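Local coordinates for translation initiation factor eIF-2B (Pyrococcus horikoshii, PDB 1VB5), which is the regulatory subunit of archaeal initiation factor 2B, which probably promotes exchange of GDP for GTP on initiation factor 2, at residues Phe214-Glu219 with Lys257-Ile262. Numbering follows the deposited sequence.
Sequences FYVAAE and KYVRGI
V216 and V259 meet methyl to methyl, CG2 of V216 lying 3.9 Å from CG1 of V259, and the two branched side chains cross at about a right angle. CG2 of V259 also lies 4.2 Å from CD2 of F214. With CG anti to the backbone N (chi1 -168°), the F214 ring packs among T200, L203 and A204 of helix 200-209. Farther along the strand the apolar row continues through I262, whose CG2 rests 3.9 Å from CB of A218. On the opposite face of the sheet, the ring of Y215 has CB of R260 over one face, 3.8 Å from the ring centroid in a CH-pi contact, while the arginine chain bends at chi2 and chi3 and sets its guanidinium 82° to the ring plane. An alanine in place of Y215 would probably leave R260 CB without its aromatic cover and the backbone of G261 less shielded on that face. Two backbone hydrogen bonds join the segments: V216 N gives a nearly straight one (174° at the hydrogen) to G261 O, and R260 N gives one of 2.8 Å to F214 O. The pairing of V216 with I262 is parallel, and it joins strand 214-217 to 261-264 within the mixed sheet of a Rossmann-like domain; on its other side strand 214-217 bonds through Y215 and A217 to strand 180-183. At the polar edge a water accepts from both F214 N and R260 NE. The chemistry is thus divided: aliphatic groups make up the V216 and I262 side, with the F214 ring reaching helix 200-209, main-chain bonds fix the pairing, and the arginine contributes its aliphatic stem to the tyrosine while its NE serves the water.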
ATOM      1  N   PHE B 214     -16.774   6.653   2.466  1.00 15.40           N
ATOM      2  CA  PHE B 214     -15.455   7.219   2.738  1.00 16.47           C
ATOM      3  C   PHE B 214     -15.553   8.666   3.227  1.00 19.55           C
ATOM      4  O   PHE B 214     -15.911   9.559   2.462  1.00 14.70           O
ATOM      5  CB  PHE B 214     -14.637   7.164   1.441  1.00 14.82           C
ATOM      6  CG  PHE B 214     -13.172   7.449   1.613  1.00 14.37           C
ATOM      7  CD1 PHE B 214     -12.274   6.415   1.859  1.00 12.44           C
ATOM      8  CD2 PHE B 214     -12.679   8.738   1.455  1.00 14.38           C
ATOM      9  CE1 PHE B 214     -10.908   6.660   1.934  1.00 17.25           C
ATOM     10  CE2 PHE B 214     -11.311   8.997   1.530  1.00 14.11           C
ATOM     11  CZ  PHE B 214     -10.424   7.951   1.768  1.00 18.15           C
ATOM     12  N   TYR B 215     -15.215   8.901   4.493  1.00 21.77           N
ATOM     13  CA  TYR B 215     -15.272  10.253   5.045  1.00 16.61           C
ATOM     14  C   TYR B 215     -13.900  10.812   5.363  1.00 14.86           C
ATOM     15  O   TYR B 215     -12.989  10.082   5.770  1.00 14.65           O
ATOM     16  CB  TYR B 215     -16.127  10.294   6.315  1.00 15.24           C
ATOM     17  CG  TYR B 215     -17.615  10.179   6.070  1.00 13.10           C
ATOM     18  CD1 TYR B 215     -18.224   8.933   5.877  1.00 14.38           C
ATOM     19  CD2 TYR B 215     -18.417  11.321   6.028  1.00 13.02           C
ATOM     20  CE1 TYR B 215     -19.603   8.835   5.655  1.00 13.16           C
ATOM     21  CE2 TYR B 215     -19.788  11.235   5.802  1.00  9.59           C
ATOM     22  CZ  TYR B 215     -20.376   9.997   5.622  1.00 14.90           C
ATOM     23  OH  TYR B 215     -21.745   9.925   5.448  1.00 20.76           O
ATOM     24  N   VAL B 216     -13.767  12.118   5.183  1.00 13.44           N
ATOM     25  CA  VAL B 216     -12.522  12.816   5.451  1.00 17.98           C
ATOM     26  C   VAL B 216     -12.755  13.804   6.591  1.00 20.84           C
ATOM     27  O   VAL B 216     -13.726  14.556   6.572  1.00 19.22           O
ATOM     28  CB  VAL B 216     -12.047  13.589   4.205  1.00 21.71           C
ATOM     29  CG1 VAL B 216     -10.807  14.421   4.543  1.00 23.76           C
ATOM     30  CG2 VAL B 216     -11.756  12.613   3.076  1.00 14.15           C
ATOM     31  N   ALA B 217     -11.879  13.782   7.588  1.00 21.29           N
ATOM     32  CA  ALA B 217     -12.003  14.691   8.723  1.00 18.99           C
ATOM     33  C   ALA B 217     -11.004  15.822   8.546  1.00 19.13           C
ATOM     34  O   ALA B 217      -9.793  15.595   8.555  1.00 16.72           O
ATOM     35  CB  ALA B 217     -11.722  13.946  10.026  1.00 19.81           C
ATOM     36  N   ALA B 218     -11.507  17.040   8.379  1.00 15.32           N
ATOM     37  CA  ALA B 218     -10.623  18.182   8.195  1.00 17.38           C
ATOM     38  C   ALA B 218     -11.197  19.469   8.768  1.00 16.68           C
ATOM     39  O   ALA B 218     -12.261  19.920   8.354  1.00 17.50           O
ATOM     40  CB  ALA B 218     -10.325  18.373   6.715  1.00 17.97           C
ATOM     41  N   GLU B 219     -10.494  20.059   9.731  1.00 19.38           N
ATOM     42  CA  GLU B 219     -10.956  21.311  10.306  1.00 21.22           C
ATOM     43  C   GLU B 219     -10.855  22.363   9.208  1.00 24.56           C
ATOM     44  O   GLU B 219     -10.072  22.221   8.265  1.00 22.22           O
ATOM     45  CB  GLU B 219     -10.093  21.733  11.505  1.00 18.63           C
ATOM     46  CG  GLU B 219     -10.227  20.828  12.718  1.00 20.92           C
ATOM     47  CD  GLU B 219      -9.247  19.663  12.706  1.00 29.17           C
ATOM     48  OE1 GLU B 219      -8.736  19.318  11.621  1.00 25.75           O
ATOM     49  OE2 GLU B 219      -8.996  19.085  13.786  1.00 28.98           O
ATOM     50  N   LYS B 257     -14.924  12.787  -5.900  1.00 19.56           N
ATOM     51  CA  LYS B 257     -15.941  11.792  -6.244  1.00 18.22           C
ATOM     52  C   LYS B 257     -15.860  10.481  -5.470  1.00 15.18           C
ATOM     53  O   LYS B 257     -16.739   9.630  -5.591  1.00 19.14           O
ATOM     54  CB  LYS B 257     -15.965  11.527  -7.756  1.00 20.36           C
ATOM     55  CG  LYS B 257     -14.755  10.811  -8.353  1.00 21.45           C
ATOM     56  CD  LYS B 257     -14.918  10.766  -9.869  1.00 24.56           C
ATOM     57  CE  LYS B 257     -13.809   9.999 -10.574  1.00 32.62           C
ATOM     58  NZ  LYS B 257     -13.991  10.040 -12.061  1.00 24.26           N
ATOM     59  N   TYR B 258     -14.815  10.320  -4.669  1.00 16.01           N
ATOM     60  CA  TYR B 258     -14.665   9.119  -3.853  1.00 16.42           C
ATOM     61  C   TYR B 258     -14.884   9.465  -2.376  1.00 21.04           C
ATOM     62  O   TYR B 258     -14.734   8.612  -1.500  1.00 20.34           O
ATOM     63  CB  TYR B 258     -13.268   8.527  -4.030  1.00 18.51           C
ATOM     64  CG  TYR B 258     -12.951   8.145  -5.455  1.00 17.86           C
ATOM     65  CD1 TYR B 258     -11.964   8.819  -6.169  1.00 15.68           C
ATOM     66  CD2 TYR B 258     -13.634   7.107  -6.087  1.00 16.58           C
ATOM     67  CE1 TYR B 258     -11.659   8.468  -7.480  1.00 19.98           C
ATOM     68  CE2 TYR B 258     -13.339   6.747  -7.399  1.00 21.34           C
ATOM     69  CZ  TYR B 258     -12.346   7.432  -8.087  1.00 22.98           C
ATOM     70  OH  TYR B 258     -12.015   7.061  -9.369  1.00 29.12           O
ATOM     71  N   VAL B 259     -15.254  10.717  -2.112  1.00 18.85           N
ATOM     72  CA  VAL B 259     -15.480  11.198  -0.749  1.00 14.35           C
ATOM     73  C   VAL B 259     -16.960  11.457  -0.462  1.00 16.67           C
ATOM     74  O   VAL B 259     -17.601  12.245  -1.166  1.00 15.84           O
ATOM     75  CB  VAL B 259     -14.692  12.511  -0.507  1.00 18.03           C
ATOM     76  CG1 VAL B 259     -14.923  13.016   0.915  1.00 15.18           C
ATOM     77  CG2 VAL B 259     -13.200  12.284  -0.768  1.00 12.25           C
ATOM     78  N   ARG B 260     -17.502  10.786   0.558  1.00 14.43           N
ATOM     79  CA  ARG B 260     -18.898  10.967   0.953  1.00 16.16           C
ATOM     80  C   ARG B 260     -19.071  12.389   1.484  1.00 15.31           C
ATOM     81  O   ARG B 260     -19.993  13.107   1.105  1.00 18.44           O
ATOM     82  CB  ARG B 260     -19.294  10.007   2.084  1.00 21.42           C
ATOM     83  CG  ARG B 260     -19.693   8.589   1.703  1.00 29.41           C
ATOM     84  CD  ARG B 260     -20.943   8.549   0.854  1.00 20.52           C
ATOM     85  NE  ARG B 260     -20.633   8.847  -0.536  1.00 20.06           N
ATOM     86  CZ  ARG B 260     -21.540   9.152  -1.451  1.00 16.10           C
ATOM     87  NH1 ARG B 260     -22.826   9.197  -1.120  1.00 15.21           N
ATOM     88  NH2 ARG B 260     -21.158   9.422  -2.693  1.00 18.29           N
ATOM     89  N   GLY B 261     -18.185  12.773   2.396  1.00 19.08           N
ATOM     90  CA  GLY B 261     -18.249  14.099   2.981  1.00 12.75           C
ATOM     91  C   GLY B 261     -16.992  14.438   3.749  1.00 12.25           C
ATOM     92  O   GLY B 261     -16.177  13.563   4.038  1.00 14.28           O
ATOM     93  N   ILE B 262     -16.825  15.720   4.054  1.00 13.47           N
ATOM     94  CA  ILE B 262     -15.683  16.204   4.816  1.00 12.98           C
ATOM     95  C   ILE B 262     -16.232  16.690   6.157  1.00 19.43           C
ATOM     96  O   ILE B 262     -17.075  17.599   6.210  1.00 19.79           O
ATOM     97  CB  ILE B 262     -14.984  17.362   4.088  1.00 14.61           C
ATOM     98  CG1 ILE B 262     -14.550  16.891   2.693  1.00 14.76           C
ATOM     99  CG2 ILE B 262     -13.773  17.835   4.907  1.00 11.91           C
ATOM    100  CD1 ILE B 262     -14.004  17.963   1.790  1.00 13.02           C
TER
HETATM  101  O   HOH W   1     -17.750   7.341  -0.363  1.00 19.21           O